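Local coordinates for oligopeptide-binding protein AppA (PDB 1XOC) that binds oligopeptides, a nonapeptide in this crystal, as the solute-binding component of an ABC oligopeptide permease that can replace the Opp system in sporulation and genetic competence, at residues 46-51 / 197-202; 31-36 / 40-45. All blocks are in the same frame, centred on the assembly; numbering follows the deposited sequence.

Contact 1: 46-51 / 197-202. With ZN (zinc ion), chain O.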
# COMPACT_ATOMS: atom_id res chain seq x y z
N THR A 46 6.09 -5.68 -1.21
CA THR A 46 6.72 -4.58 -1.92
C THR A 46 8.07 -4.21 -1.26
O THR A 46 9.04 -3.85 -1.94
CB THR A 46 5.78 -3.38 -2.04
OG1 THR A 46 4.62 -3.76 -2.78
CG2 THR A 46 6.41 -2.22 -2.80
N ASP A 47 8.15 -4.26 0.07
CA ASP A 47 9.41 -3.99 0.77
C ASP A 47 10.55 -4.89 0.26
O ASP A 47 11.69 -4.42 0.06
CB ASP A 47 9.30 -4.23 2.28
CG ASP A 47 8.59 -3.11 3.02
OD1 ASP A 47 8.49 -1.95 2.53
OD2 ASP A 47 8.18 -3.45 4.16
N ILE A 48 10.26 -6.18 0.08
CA ILE A 48 11.31 -7.09 -0.36
C ILE A 48 11.63 -6.85 -1.86
O ILE A 48 12.81 -6.86 -2.26
CB ILE A 48 10.89 -8.51 -0.09
CG1 ILE A 48 10.55 -8.69 1.39
CG2 ILE A 48 11.98 -9.48 -0.54
CD1 ILE A 48 11.69 -8.55 2.31
N GLU A 49 10.59 -6.67 -2.68
CA GLU A 49 10.77 -6.38 -4.10
C GLU A 49 11.71 -5.20 -4.36
O GLU A 49 12.55 -5.25 -5.25
CB GLU A 49 9.40 -6.07 -4.73
CG GLU A 49 8.49 -7.28 -4.83
CD GLU A 49 7.06 -6.92 -5.17
OE1 GLU A 49 6.76 -5.74 -5.37
OE2 GLU A 49 6.19 -7.83 -5.23
N ASN A 50 11.58 -4.18 -3.54
CA ASN A 50 12.41 -2.98 -3.73
C ASN A 50 13.88 -3.19 -3.36
O ASN A 50 14.73 -2.37 -3.73
CB ASN A 50 11.79 -1.76 -3.04
CG ASN A 50 10.69 -1.16 -3.89
OD1 ASN A 50 9.58 -1.68 -3.96
ND2 ASN A 50 11.03 -0.13 -4.61
N MET A 51 14.19 -4.27 -2.64
CA MET A 51 15.58 -4.67 -2.37
C MET A 51 16.11 -5.62 -3.41
O MET A 51 17.29 -5.60 -3.73
CB MET A 51 15.72 -5.28 -0.96
CG MET A 51 15.60 -4.22 0.10
SD MET A 51 15.90 -4.78 1.79
CE MET A 51 14.43 -5.74 2.07
N GLN A 197 8.99 -16.89 9.81
CA GLN A 197 10.06 -16.45 10.70
C GLN A 197 10.84 -15.29 10.12
O GLN A 197 10.96 -14.26 10.76
CB GLN A 197 11.00 -17.60 11.00
CG GLN A 197 10.35 -18.73 11.71
CD GLN A 197 11.35 -19.66 12.33
OE1 GLN A 197 11.28 -20.87 12.14
NE2 GLN A 197 12.33 -19.10 13.05
N TYR A 198 11.44 -15.49 8.95
CA TYR A 198 12.27 -14.42 8.36
C TYR A 198 12.61 -14.64 6.90
O TYR A 198 12.59 -15.73 6.39
CB TYR A 198 13.59 -14.27 9.13
CG TYR A 198 14.46 -15.50 9.07
CD1 TYR A 198 14.44 -16.43 10.09
CD2 TYR A 198 15.30 -15.73 7.98
CE1 TYR A 198 15.23 -17.56 10.02
CE2 TYR A 198 16.11 -16.86 7.92
CZ TYR A 198 16.07 -17.75 8.93
OH TYR A 198 16.86 -18.89 8.86
N ILE A 199 12.96 -13.54 6.25
CA ILE A 199 13.55 -13.53 4.92
C ILE A 199 14.93 -12.89 5.09
O ILE A 199 15.03 -11.76 5.59
CB ILE A 199 12.72 -12.69 3.95
CG1 ILE A 199 11.34 -13.34 3.79
CG2 ILE A 199 13.44 -12.55 2.62
CD1 ILE A 199 10.32 -12.49 3.17
N LYS A 200 15.96 -13.59 4.65
CA LYS A 200 17.34 -13.09 4.73
C LYS A 200 17.86 -12.77 3.34
O LYS A 200 17.74 -13.58 2.42
CB LYS A 200 18.24 -14.14 5.38
CG LYS A 200 19.62 -13.59 5.77
CD LYS A 200 20.37 -14.63 6.54
CE LYS A 200 21.88 -14.35 6.63
NZ LYS A 200 22.62 -15.65 6.81
N LEU A 201 18.37 -11.55 3.18
CA LEU A 201 19.00 -11.08 1.95
C LEU A 201 20.45 -10.66 2.21
O LEU A 201 20.79 -10.21 3.31
CB LEU A 201 18.26 -9.87 1.39
CG LEU A 201 16.73 -9.91 1.29
CD1 LEU A 201 16.20 -8.63 0.73
CD2 LEU A 201 16.21 -11.02 0.41
N GLU A 202 21.30 -10.79 1.18
CA GLU A 202 22.75 -10.51 1.26
C GLU A 202 23.07 -9.42 0.27
O GLU A 202 22.46 -9.36 -0.81
CB GLU A 202 23.57 -11.75 0.85
CG GLU A 202 23.47 -12.88 1.79
CD GLU A 202 24.38 -14.06 1.40
OE1 GLU A 202 24.67 -14.20 0.19
OE2 GLU A 202 24.75 -14.85 2.31
ZN ZN O . 7.43 -1.65 5.40
O HOH W 1 7.52 -1.10 7.76
O HOH W 2 9.23 -2.26 6.80
O HOH W 3 5.36 -2.21 4.90
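I199 opens the contact on strand 198-203, just past a classic beta bulge in which Q197 and Y198 both face K194. Its CB points toward helix 43-52, and with CD1 extended anti to CA (chi2 165°) the end of the chain reaches CG1 of I48, 4.2 Å away. Two residues on, L201 faces the helix again and carries the rest of the interface through one methyl. L201 CD1 lies 3.6 Å from M51 CE and 3.8 Å from M51 CB, a grip made possible because the methionine chain bends at chi3 (-72°) and brings its terminal methyl back beside its own CB; the two side chains cross at about a right angle. The same CD1 stands 4.5 Å from CG2 of I48, which therefore meets both strand residues, one with each branch. No hydrogen bond passes between the segments, and the four touching residues are all buried, so this is purely apolar packing of a helix on a sheet.

The helix has a polar side too. D47 OD2 binds a zinc ion at 2.3 Å, with three waters as further ligands, and also accepts from the hydroxyl of Y219; OD1 forms a salt bridge with R508. This carboxylate is thus engaged through both oxygens, next to the apolar patch rather than within it.

In the four-stranded mixed sheet, 198-203 runs between 188-194 and 216-221, antiparallel to both, and the axes of segments 46-51 and 198-202 approach to 10.9 Å and run at 14° to each other, nearly parallel. The neighbours complete the core: Y219 and V217 of strand 216-221 touch I48 and M51, while W193 and F188 of strand 188-194 pack against I199 and L201.

Contact 2: 31-36 / 40-45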
# COMPACT_ATOMS: atom_id res chain seq x y z
N GLU A 31 3.91 -10.86 7.08
CA GLU A 31 4.76 -11.66 6.20
C GLU A 31 4.41 -11.42 4.74
O GLU A 31 3.23 -11.40 4.40
CB GLU A 31 4.60 -13.14 6.51
CG GLU A 31 5.62 -14.03 5.85
CD GLU A 31 5.66 -15.40 6.47
OE1 GLU A 31 4.71 -15.78 7.20
OE2 GLU A 31 6.65 -16.10 6.19
N PRO A 32 5.43 -11.28 3.87
CA PRO A 32 5.14 -11.20 2.45
C PRO A 32 4.48 -12.45 1.87
O PRO A 32 4.46 -13.57 2.50
CB PRO A 32 6.52 -11.01 1.81
CG PRO A 32 7.38 -10.49 2.89
CD PRO A 32 6.89 -11.17 4.13
N THR A 33 3.97 -12.29 0.66
CA THR A 33 3.33 -13.36 -0.09
C THR A 33 4.21 -13.82 -1.26
O THR A 33 4.46 -14.99 -1.45
CB THR A 33 1.99 -12.87 -0.62
OG1 THR A 33 1.12 -12.63 0.48
CG2 THR A 33 1.28 -13.93 -1.43
N LEU A 34 4.68 -12.86 -2.04
CA LEU A 34 5.55 -13.18 -3.15
C LEU A 34 6.30 -11.93 -3.60
O LEU A 34 5.95 -10.84 -3.22
CB LEU A 34 4.74 -13.77 -4.30
CG LEU A 34 3.95 -12.88 -5.27
CD1 LEU A 34 3.35 -13.60 -6.42
CD2 LEU A 34 2.96 -12.00 -4.64
N PHE A 35 7.32 -12.10 -4.43
CA PHE A 35 8.18 -11.00 -4.84
C PHE A 35 8.10 -10.83 -6.34
O PHE A 35 8.88 -11.36 -7.09
CB PHE A 35 9.62 -11.25 -4.41
CG PHE A 35 9.74 -11.81 -3.03
CD1 PHE A 35 10.38 -13.00 -2.81
CD2 PHE A 35 9.20 -11.16 -1.96
CE1 PHE A 35 10.48 -13.51 -1.55
CE2 PHE A 35 9.30 -11.67 -0.71
CZ PHE A 35 9.94 -12.85 -0.51
N ASN A 36 7.10 -10.07 -6.74
CA ASN A 36 6.83 -9.81 -8.14
C ASN A 36 5.80 -8.69 -8.26
O ASN A 36 4.67 -8.83 -7.90
CB ASN A 36 6.30 -11.07 -8.84
CG ASN A 36 6.26 -10.94 -10.35
OD1 ASN A 36 6.00 -9.84 -10.88
ND2 ASN A 36 6.53 -12.05 -11.07
N SER A 40 1.86 -8.76 -6.62
CA SER A 40 1.71 -8.37 -5.25
C SER A 40 0.78 -7.18 -5.07
O SER A 40 0.73 -6.29 -5.93
CB SER A 40 3.04 -8.10 -4.58
OG SER A 40 3.71 -7.04 -5.21
N THR A 41 0.06 -7.17 -3.95
CA THR A 41 -0.82 -6.04 -3.62
C THR A 41 -0.50 -5.41 -2.26
O THR A 41 -1.18 -4.45 -1.87
CB THR A 41 -2.32 -6.38 -3.73
OG1 THR A 41 -2.62 -7.44 -2.81
CG2 THR A 41 -2.72 -6.83 -5.14
N ASP A 42 0.50 -5.94 -1.56
CA ASP A 42 0.72 -5.60 -0.14
C ASP A 42 2.11 -5.03 0.12
O ASP A 42 3.08 -5.37 -0.56
CB ASP A 42 0.43 -6.80 0.77
CG ASP A 42 1.50 -7.85 0.73
OD1 ASP A 42 2.29 -7.90 1.70
OD2 ASP A 42 1.58 -8.60 -0.26
N ASP A 43 2.22 -4.19 1.13
CA ASP A 43 3.47 -3.50 1.39
C ASP A 43 4.62 -4.39 1.84
O ASP A 43 5.77 -4.10 1.59
CB ASP A 43 3.26 -2.42 2.42
CG ASP A 43 4.07 -1.19 2.11
OD1 ASP A 43 4.05 -0.72 0.93
OD2 ASP A 43 4.75 -0.70 3.03
N ALA A 44 4.33 -5.49 2.49
CA ALA A 44 5.40 -6.38 2.94
C ALA A 44 6.10 -6.99 1.73
O ALA A 44 7.33 -7.08 1.67
CB ALA A 44 4.83 -7.45 3.85
N SER A 45 5.31 -7.47 0.77
CA SER A 45 5.87 -7.96 -0.51
C SER A 45 6.65 -6.86 -1.18
O SER A 45 7.76 -7.08 -1.63
CB SER A 45 4.77 -8.52 -1.41
OG SER A 45 4.03 -9.60 -0.78
O HOH W 4 1.56 -10.74 2.26
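The N-terminus of helix 43-52 is capped here by D42, and the loop 31-36 that follows strand 23-28 lies against that capped end. Standing between its backbone N and carbonyl carbon (chi1 75°), the D42 carboxylate turns back over the first turn: OD1 accepts from S45 N at 3.2 Å, from above the carboxylate plane, and weakly from A44 N. S45 OG donates to D42 OD2 at 2.7 Å on the syn side and, in turn, accepts the T33 amide N at 3.1 Å in a nearly straight bond (174°). That hydroxyl therefore relays the cap to the loop, and an alanine here would probably leave the T33 amide without this acceptor and D42 OD2 without this donor. Water 4 makes a second bridge, donating to E31 O and weakly to D42 OD1 while also bonded to T33 OG1. Apolar contacts fill in around these polar groups, with P32 CG 4.1 Å from A44 CB and L34 CD2 resting on CA and CB of S40. T41 and D43 hydrogen-bond the bound peptide through their backbones. At the far end S40 N donates to N36 O at 3.1 Å, nearly in line with the carbonyl bond, spanning the three residues between the segments.

In the fold
Both contacts are buried and share helix 43-52, yet they show how one helix is fixed differently at its start and along its flank. Contact 2, the nearer to the centre of the chain and with more of its residues on the bound peptide, is local and largely polar, built on directed bonds at the helix N-terminus. Contact 1 joins segments 146 residues apart at their closest ends and relies on aliphatic and methionine side chains with no hydrogen bond. Their centres are 10 Å apart and they meet directly: I48 CG2 packs on F35 CE2, I199 CD1 touches P32 CG, and E49 OE2 probably hydrogen-bonds S40 OG and N36 N. Loop, helix and sheet thus form one continuous core.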